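Local coordinates for nucleotide-binding protein, universal stress protein UspA family (Lactobacillus plantarum, PDB 3S3T) that binds ATP as a member of the universal stress protein family, its exact cellular role being unknown but presumably linked to stress responses, at residues 62-67 / 88-93; 97-102 / 128-133. All coordinates share one frame; numbering follows the deposited sequence.

Contact 1 (62-67 / 88-93)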
ATOM      1  N   ALA A  62       9.796  -7.391 -30.212  1.00 28.87           N
ATOM      2  CA  ALA A  62       8.721  -6.645 -30.879  1.00 28.78           C
ATOM      3  C   ALA A  62       8.247  -5.541 -29.943  1.00 26.98           C
ATOM      4  O   ALA A  62       8.016  -4.414 -30.364  1.00 26.46           O
ATOM      5  CB  ALA A  62       7.527  -7.559 -31.286  1.00 28.85           C
ATOM      6  N   GLU A  63       8.092  -5.854 -28.672  1.00 26.10           N
ATOM      7  CA  GLU A  63       7.655  -4.820 -27.721  1.00 26.09           C
ATOM      8  C   GLU A  63       8.665  -3.668 -27.690  1.00 25.95           C
ATOM      9  O   GLU A  63       8.285  -2.481 -27.723  1.00 26.57           O
ATOM     10  CB  GLU A  63       7.471  -5.404 -26.321  1.00 25.39           C
ATOM     11  CG  GLU A  63       7.165  -4.349 -25.266  1.00 24.61           C
ATOM     12  CD  GLU A  63       6.857  -4.960 -23.889  1.00 24.37           C
ATOM     13  OE1 GLU A  63       7.020  -6.193 -23.706  1.00 22.80           O
ATOM     14  OE2 GLU A  63       6.485  -4.191 -22.985  1.00 25.10           O
ATOM     15  N   ALA A  64       9.936  -4.037 -27.591  1.00 25.91           N
ATOM     16  CA  ALA A  64      11.069  -3.093 -27.620  1.00 26.59           C
ATOM     17  C   ALA A  64      11.055  -2.215 -28.887  1.00 27.46           C
ATOM     18  O   ALA A  64      11.277  -1.022 -28.815  1.00 26.67           O
ATOM     19  CB  ALA A  64      12.417  -3.869 -27.526  1.00 26.64           C
ATOM     20  N   ALA A  65      10.767  -2.815 -30.037  1.00 28.02           N
ATOM     21  CA  ALA A  65      10.753  -2.064 -31.276  1.00 29.05           C
ATOM     22  C   ALA A  65       9.614  -1.045 -31.290  1.00 28.79           C
ATOM     23  O   ALA A  65       9.798   0.073 -31.718  1.00 28.28           O
ATOM     24  CB  ALA A  65      10.709  -3.016 -32.518  1.00 30.08           C
ATOM     25  N   HIS A  66       8.451  -1.436 -30.782  1.00 28.94           N
ATOM     26  CA  HIS A  66       7.323  -0.526 -30.627  1.00 29.32           C
ATOM     27  C   HIS A  66       7.662   0.641 -29.698  1.00 28.16           C
ATOM     28  O   HIS A  66       7.371   1.780 -30.006  1.00 27.26           O
ATOM     29  CB  HIS A  66       6.113  -1.269 -30.071  1.00 29.73           C
ATOM     30  CG  HIS A  66       4.933  -0.377 -29.798  1.00 34.24           C
ATOM     31  ND1 HIS A  66       4.152   0.157 -30.811  1.00 39.68           N
ATOM     32  CD2 HIS A  66       4.419   0.095 -28.637  1.00 35.81           C
ATOM     33  CE1 HIS A  66       3.202   0.909 -30.281  1.00 42.27           C
ATOM     34  NE2 HIS A  66       3.337   0.884 -28.963  1.00 40.98           N
ATOM     35  N   ALA A  67       8.225   0.327 -28.546  1.00 26.82           N
ATOM     36  CA  ALA A  67       8.722   1.347 -27.620  1.00 26.65           C
ATOM     37  C   ALA A  67       9.713   2.324 -28.307  1.00 27.03           C
ATOM     38  O   ALA A  67       9.672   3.549 -28.082  1.00 26.32           O
ATOM     39  CB  ALA A  67       9.400   0.659 -26.435  1.00 25.31           C
ATOM     40  N   THR A  88      16.506   8.954 -24.412  1.00 28.98           N
ATOM     41  CA  THR A  88      15.540   7.870 -24.391  1.00 27.53           C
ATOM     42  C   THR A  88      16.267   6.562 -24.088  1.00 29.16           C
ATOM     43  O   THR A  88      17.396   6.318 -24.576  1.00 29.98           O
ATOM     44  CB  THR A  88      14.794   7.769 -25.704  1.00 28.92           C
ATOM     45  OG1 THR A  88      15.708   7.477 -26.784  1.00 28.54           O
ATOM     46  CG2 THR A  88      14.022   9.079 -25.973  1.00 27.40           C
ATOM     47  N   GLU A  89      15.631   5.716 -23.296  1.00 27.48           N
ATOM     48  CA  GLU A  89      16.238   4.480 -22.889  1.00 28.89           C
ATOM     49  C   GLU A  89      15.193   3.378 -22.868  1.00 28.19           C
ATOM     50  O   GLU A  89      14.088   3.564 -22.324  1.00 25.79           O
ATOM     51  CB  GLU A  89      16.781   4.652 -21.477  1.00 30.19           C
ATOM     52  CG  GLU A  89      17.617   3.478 -20.998  1.00 35.71           C
ATOM     53  CD  GLU A  89      19.092   3.771 -20.929  1.00 42.32           C
ATOM     54  OE1 GLU A  89      19.486   4.930 -20.613  1.00 45.21           O
ATOM     55  OE2 GLU A  89      19.866   2.805 -21.123  1.00 48.66           O
ATOM     56  N   ILE A  90      15.547   2.235 -23.447  1.00 27.34           N
ATOM     57  CA  ILE A  90      14.744   1.050 -23.367  1.00 27.35           C
ATOM     58  C   ILE A  90      15.577   0.018 -22.610  1.00 27.39           C
ATOM     59  O   ILE A  90      16.710  -0.322 -23.015  1.00 27.07           O
ATOM     60  CB  ILE A  90      14.362   0.526 -24.777  1.00 28.37           C
ATOM     61  CG1 ILE A  90      13.708   1.621 -25.630  1.00 31.18           C
ATOM     62  CG2 ILE A  90      13.504  -0.721 -24.680  1.00 29.31           C
ATOM     63  CD1 ILE A  90      12.520   2.258 -25.045  1.00 34.36           C
ATOM     64  N   SER A  91      15.047  -0.440 -21.481  1.00 26.39           N
ATOM     65  CA  SER A  91      15.729  -1.442 -20.674  1.00 26.75           C
ATOM     66  C   SER A  91      14.865  -2.667 -20.486  1.00 26.53           C
ATOM     67  O   SER A  91      13.649  -2.621 -20.718  1.00 25.79           O
ATOM     68  CB  SER A  91      16.085  -0.850 -19.294  1.00 27.17           C
ATOM     69  OG  SER A  91      17.083   0.158 -19.422  1.00 28.50           O
ATOM     70  N   TYR A  92      15.514  -3.748 -20.064  1.00 26.34           N
ATOM     71  CA  TYR A  92      14.893  -5.058 -19.856  1.00 25.64           C
ATOM     72  C   TYR A  92      15.025  -5.435 -18.373  1.00 25.30           C
ATOM     73  O   TYR A  92      16.113  -5.388 -17.788  1.00 24.92           O
ATOM     74  CB  TYR A  92      15.531  -6.114 -20.771  1.00 27.67           C
ATOM     75  CG  TYR A  92      15.532  -5.679 -22.230  1.00 29.13           C
ATOM     76  CD1 TYR A  92      16.525  -4.819 -22.724  1.00 34.51           C
ATOM     77  CD2 TYR A  92      14.554  -6.118 -23.104  1.00 30.84           C
ATOM     78  CE1 TYR A  92      16.522  -4.394 -24.067  1.00 35.61           C
ATOM     79  CE2 TYR A  92      14.531  -5.712 -24.445  1.00 30.21           C
ATOM     80  CZ  TYR A  92      15.508  -4.853 -24.927  1.00 35.48           C
ATOM     81  OH  TYR A  92      15.479  -4.457 -26.265  1.00 36.89           O
ATOM     82  N   GLY A  93      13.895  -5.736 -17.734  1.00 24.01           N
ATOM     83  CA  GLY A  93      13.925  -6.155 -16.320  1.00 24.17           C
ATOM     84  C   GLY A  93      12.520  -6.080 -15.787  1.00 23.57           C
ATOM     85  O   GLY A  93      11.553  -5.963 -16.565  1.00 23.36           O
TER
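Ala67 N donates to Glu63 O at 2.9 Å, an ordinary helical bond in the turn that brings the methyl groups of Ala64 and Ala67 round to face the strand 88-93. This is the helix-on-sheet layer of a beta-alpha-beta crossover: the chain leaves strand 35-43, runs back through helix 53-78 and returns in strand 87-93, which lies parallel to strand 35-43 at the edge of the sheet. The short helix and strand segments are therefore nearly antiparallel, at 163°, with axes 9.5 Å apart.

No hydrogen bond joins the two segments; they meet through the alanine methyls of the helix, with Ile90 and Tyr92 of the strand set against them. Ile90 reaches the helix with both branches. With chi1 at -53°, its CG2 is anti to the backbone N and heads for Ala64 CB, 4.4 Å off, while CG1 carries CD1 the other way along the helix, to 3.8 Å from Ala67 CB. Tyr40 on the neighbouring strand and Met71, a turn further along the helix, pack on Ile90 as well.

Glu63 OE2 is hydrogen-bonded to Tyr40 OH, a second tie between helix and sheet. Another helix side chain, His66, stacks its ring on Tyr47 of the second subunit. Two residues on from Ile90, Tyr92 reaches Ala64 with its phenol end: the methyl approaches the ring obliquely, with CB 4.2 Å from CZ and 3.4 Å from the phenol OH.

Contact 2 (97-102 / 128-133). With ATP (adenosine-5'-triphosphate), chain I.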
ATOM      1  N   HIS A  97      11.414  -2.346 -10.226  1.00 21.04           N
ATOM      2  CA  HIS A  97      12.797  -2.504  -9.783  1.00 21.44           C
ATOM      3  C   HIS A  97      13.756  -1.710 -10.639  1.00 21.41           C
ATOM      4  O   HIS A  97      14.663  -1.069 -10.113  1.00 21.13           O
ATOM      5  CB  HIS A  97      13.249  -3.953  -9.836  1.00 22.60           C
ATOM      6  CG  HIS A  97      12.396  -4.895  -9.035  1.00 22.38           C
ATOM      7  ND1 HIS A  97      12.597  -6.259  -9.046  1.00 24.54           N
ATOM      8  CD2 HIS A  97      11.349  -4.677  -8.209  1.00 23.91           C
ATOM      9  CE1 HIS A  97      11.702  -6.841  -8.265  1.00 25.75           C
ATOM     10  NE2 HIS A  97      10.926  -5.907  -7.751  1.00 23.97           N
ATOM     11  N   THR A  98      13.552  -1.772 -11.959  1.00 20.53           N
ATOM     12  CA  THR A  98      14.456  -1.149 -12.891  1.00 21.82           C
ATOM     13  C   THR A  98      14.428   0.367 -12.766  1.00 20.24           C
ATOM     14  O   THR A  98      15.461   1.021 -12.905  1.00 21.80           O
ATOM     15  CB  THR A  98      14.155  -1.614 -14.344  1.00 22.11           C
ATOM     16  OG1 THR A  98      14.259  -3.052 -14.410  1.00 21.55           O
ATOM     17  CG2 THR A  98      15.129  -0.973 -15.350  1.00 21.88           C
ATOM     18  N   ILE A  99      13.244   0.913 -12.555  1.00 20.23           N
ATOM     19  CA  ILE A  99      13.043   2.338 -12.367  1.00 19.98           C
ATOM     20  C   ILE A  99      13.753   2.794 -11.081  1.00 20.24           C
ATOM     21  O   ILE A  99      14.524   3.752 -11.087  1.00 19.94           O
ATOM     22  CB  ILE A  99      11.512   2.683 -12.311  1.00 20.29           C
ATOM     23  CG1 ILE A  99      10.860   2.515 -13.700  1.00 19.67           C
ATOM     24  CG2 ILE A  99      11.328   4.124 -11.778  1.00 16.77           C
ATOM     25  CD1 ILE A  99       9.326   2.417 -13.669  1.00 19.63           C
ATOM     26  N   GLU A 100      13.526   2.073  -9.993  1.00 20.74           N
ATOM     27  CA  GLU A 100      14.240   2.347  -8.733  1.00 20.43           C
ATOM     28  C   GLU A 100      15.757   2.317  -8.963  1.00 20.64           C
ATOM     29  O   GLU A 100      16.487   3.253  -8.542  1.00 20.31           O
ATOM     30  CB  GLU A 100      13.847   1.294  -7.673  1.00 20.73           C
ATOM     31  CG  GLU A 100      14.631   1.331  -6.395  1.00 21.70           C
ATOM     32  CD  GLU A 100      14.287   0.202  -5.436  1.00 21.89           C
ATOM     33  OE1 GLU A 100      13.671  -0.785  -5.816  1.00 25.36           O
ATOM     34  OE2 GLU A 100      14.683   0.307  -4.283  1.00 22.01           O
ATOM     35  N   ASP A 101      16.226   1.252  -9.617  1.00 21.90           N
ATOM     36  CA  ASP A 101      17.651   1.038  -9.783  1.00 23.31           C
ATOM     37  C   ASP A 101      18.215   2.157 -10.652  1.00 23.02           C
ATOM     38  O   ASP A 101      19.342   2.610 -10.442  1.00 23.62           O
ATOM     39  CB  ASP A 101      17.940  -0.330 -10.414  1.00 23.81           C
ATOM     40  CG  ASP A 101      17.738  -1.475  -9.435  1.00 26.42           C
ATOM     41  OD1 ASP A 101      17.589  -1.240  -8.207  1.00 27.25           O
ATOM     42  OD2 ASP A 101      17.725  -2.620  -9.890  1.00 29.79           O
ATOM     43  N   TYR A 102      17.442   2.578 -11.643  1.00 22.46           N
ATOM     44  CA  TYR A 102      17.886   3.589 -12.554  1.00 23.28           C
ATOM     45  C   TYR A 102      18.119   4.897 -11.785  1.00 23.90           C
ATOM     46  O   TYR A 102      19.137   5.556 -11.980  1.00 23.95           O
ATOM     47  CB  TYR A 102      16.874   3.802 -13.691  1.00 22.58           C
ATOM     48  CG  TYR A 102      17.458   4.601 -14.840  1.00 25.27           C
ATOM     49  CD1 TYR A 102      18.005   3.967 -15.941  1.00 26.14           C
ATOM     50  CD2 TYR A 102      17.474   5.996 -14.812  1.00 24.62           C
ATOM     51  CE1 TYR A 102      18.549   4.684 -16.990  1.00 27.02           C
ATOM     52  CE2 TYR A 102      18.021   6.721 -15.859  1.00 28.73           C
ATOM     53  CZ  TYR A 102      18.569   6.054 -16.942  1.00 28.96           C
ATOM     54  OH  TYR A 102      19.118   6.782 -17.972  1.00 33.57           O
ATOM     55  N   GLY A 128      -1.602   2.599  -9.725  1.00 18.51           N
ATOM     56  CA  GLY A 128      -0.981   1.330 -10.047  1.00 19.66           C
ATOM     57  C   GLY A 128       0.180   0.923  -9.160  1.00 19.04           C
ATOM     58  O   GLY A 128       0.778   1.757  -8.436  1.00 19.65           O
ATOM     59  N   SER A 129       0.519  -0.359  -9.232  1.00 17.25           N
ATOM     60  CA  SER A 129       1.486  -0.933  -8.322  1.00 17.59           C
ATOM     61  C   SER A 129       2.917  -0.479  -8.702  1.00 17.55           C
ATOM     62  O   SER A 129       3.737  -0.344  -7.831  1.00 16.70           O
ATOM     63  CB  SER A 129       1.371  -2.463  -8.262  1.00 17.59           C
ATOM     64  OG  SER A 129       1.720  -3.073  -9.476  1.00 17.15           O
ATOM     65  N   THR A 130       3.185  -0.206  -9.972  1.00 17.83           N
ATOM     66  CA  THR A 130       4.506   0.353 -10.354  1.00 18.19           C
ATOM     67  C   THR A 130       4.679   1.727  -9.715  1.00 17.23           C
ATOM     68  O   THR A 130       5.695   1.984  -9.066  1.00 16.94           O
ATOM     69  CB  THR A 130       4.742   0.438 -11.880  1.00 18.90           C
ATOM     70  OG1 THR A 130       4.496  -0.826 -12.489  1.00 19.24           O
ATOM     71  CG2 THR A 130       6.196   0.860 -12.206  1.00 18.37           C
ATOM     72  N   THR A 131       3.667   2.586  -9.833  1.00 17.97           N
ATOM     73  CA  THR A 131       3.704   3.895  -9.266  1.00 17.08           C
ATOM     74  C   THR A 131       3.801   3.869  -7.750  1.00 18.48           C
ATOM     75  O   THR A 131       4.679   4.563  -7.185  1.00 15.60           O
ATOM     76  CB  THR A 131       2.530   4.776  -9.725  1.00 19.16           C
ATOM     77  OG1 THR A 131       2.656   5.019 -11.117  1.00 17.76           O
ATOM     78  CG2 THR A 131       2.512   6.129  -9.005  1.00 16.58           C
ATOM     79  N   SER A 132       2.981   3.080  -7.058  1.00 18.27           N
ATOM     80  CA  SER A 132       3.121   3.065  -5.588  1.00 20.35           C
ATOM     81  C   SER A 132       4.517   2.543  -5.169  1.00 18.88           C
ATOM     82  O   SER A 132       5.084   3.018  -4.185  1.00 20.97           O
ATOM     83  CB  SER A 132       1.982   2.308  -4.906  1.00 21.25           C
ATOM     84  OG  SER A 132       2.055   0.954  -5.235  1.00 25.90           O
ATOM     85  N   TYR A 133       5.054   1.574  -5.889  1.00 18.05           N
ATOM     86  CA  TYR A 133       6.380   1.031  -5.556  1.00 17.67           C
ATOM     87  C   TYR A 133       7.455   2.138  -5.685  1.00 17.93           C
ATOM     88  O   TYR A 133       8.266   2.347  -4.754  1.00 16.62           O
ATOM     89  CB  TYR A 133       6.750  -0.115  -6.459  1.00 18.62           C
ATOM     90  CG  TYR A 133       8.084  -0.700  -6.130  1.00 16.78           C
ATOM     91  CD1 TYR A 133       9.250  -0.143  -6.616  1.00 19.79           C
ATOM     92  CD2 TYR A 133       8.182  -1.761  -5.248  1.00 19.06           C
ATOM     93  CE1 TYR A 133      10.493  -0.709  -6.313  1.00 20.36           C
ATOM     94  CE2 TYR A 133       9.420  -2.302  -4.880  1.00 18.70           C
ATOM     95  CZ  TYR A 133      10.563  -1.782  -5.413  1.00 22.50           C
ATOM     96  OH  TYR A 133      11.800  -2.303  -5.063  1.00 19.30           O
TER
HETATM   97  PG  ATP I 501      -0.672  -2.615 -12.224  1.00 23.61           P
HETATM   98  O1G ATP I 501       0.560  -2.927 -13.042  1.00 21.33           O
HETATM   99  O2G ATP I 501      -1.772  -3.607 -12.452  1.00 23.27           O
HETATM  100  O3G ATP I 501      -0.454  -2.430 -10.728  1.00 24.20           O
HETATM  101  PB  ATP I 501      -1.161  -0.406 -14.091  1.00 21.06           P
HETATM  102  O1B ATP I 501      -2.489   0.204 -14.437  1.00 18.77           O
HETATM  103  O2B ATP I 501      -0.445  -1.184 -15.142  1.00 21.89           O
HETATM  104  O3B ATP I 501      -1.368  -1.260 -12.757  1.00 19.29           O
HETATM  105  PA  ATP I 501       1.317   0.913 -13.337  1.00 17.99           P
HETATM  106  O1A ATP I 501       2.058  -0.262 -13.896  1.00 18.16           O
HETATM  107  O2A ATP I 501       1.599   1.224 -11.925  1.00 16.51           O
HETATM  108  O3A ATP I 501      -0.256   0.819 -13.535  1.00 22.37           O
HETATM  109  O5' ATP I 501       1.742   2.185 -14.284  1.00 17.23           O
HETATM  110  C5' ATP I 501       1.766   3.492 -13.713  1.00 18.05           C
HETATM  111  C4' ATP I 501       2.882   4.324 -14.352  1.00 18.41           C
HETATM  112  O4' ATP I 501       4.076   3.593 -14.102  1.00 19.63           O
HETATM  113  C3' ATP I 501       2.789   4.438 -15.865  1.00 17.59           C
HETATM  114  O3' ATP I 501       1.932   5.486 -16.288  1.00 18.15           O
HETATM  115  C2' ATP I 501       4.251   4.618 -16.189  1.00 20.13           C
HETATM  116  O2' ATP I 501       4.570   5.977 -15.919  1.00 20.29           O
HETATM  117  C1' ATP I 501       4.966   3.708 -15.201  1.00 18.20           C
HETATM  118  N9  ATP I 501       5.264   2.399 -15.778  1.00 20.85           N
HETATM  119  C8  ATP I 501       4.494   1.268 -15.716  1.00 19.45           C
HETATM  120  N7  ATP I 501       5.077   0.252 -16.392  1.00 17.14           N
HETATM  121  C5  ATP I 501       6.220   0.743 -16.882  1.00 18.68           C
HETATM  122  C6  ATP I 501       7.294   0.207 -17.710  1.00 20.96           C
HETATM  123  N6  ATP I 501       7.220  -1.078 -18.110  1.00 21.14           N
HETATM  124  N1  ATP I 501       8.349   1.036 -18.035  1.00 19.20           N
HETATM  125  C2  ATP I 501       8.365   2.308 -17.606  1.00 21.04           C
HETATM  126  N3  ATP I 501       7.399   2.889 -16.881  1.00 15.95           N
HETATM  127  C4  ATP I 501       6.337   2.147 -16.497  1.00 17.54           C
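The phosphate end of the ATP pocket lies at the start of helix 129-137, and helix 95-105 packs along its flank, the short segments crossing at -30°. Gly128 is the N-cap, and the first turn holds the phosphates. Ser129 grips O3G of ATP twice, through N at 2.7 Å and OG at 2.6 Å. Thr131 N donates to O2A, whereas the bond from Thr130 N to that oxygen is weak.

Thr130 uses both branches. Its OG1 donates to O1A of ATP at 2.9 Å, and CG2, anti to the backbone N, turns to Ile99 CD1, 3.8 Å away. That same CD1 also lies 3.8 Å from N3 of the adenine.

At the far end Tyr133 OH donates to Glu100 OE1 over 2.5 Å. The carboxylate oxygen sits in the plane of the ring at its edge and is met on its syn side, 27° out of the carboxylate plane. Arg124 of the second subunit also pairs with OE1, and Lys104 with OE2, which would favour a charged carboxylate. His97 lies obliquely against Tyr133 and bonds Ser121 of that subunit. Gly115, Gly118 and Gly128 have the spacing of the G-2X-G-9X-G(S/T) motif of ATP-binding universal stress proteins.

Contact 1 closes before contact 2 opens, and the chain passes almost directly from strand 87-93 into helix 95-105, so the two follow in series with centres about 16 Å apart. Both lie against one parallel five-stranded sheet, order 3-2-1-4-5: contact 1 takes in its edge strand 87-93, and contact 2 pairs two helices beside the ATP. They also touch: Glu89 OE1 and Tyr102 OH, 3.2 Å apart, probably share a hydrogen bond, and Ser91 CB packs on Thr98 CG2. The second subunit reaches both contacts. The nucleotide-binding helix is thus tied through helix 95-105 to the edge of the sheet.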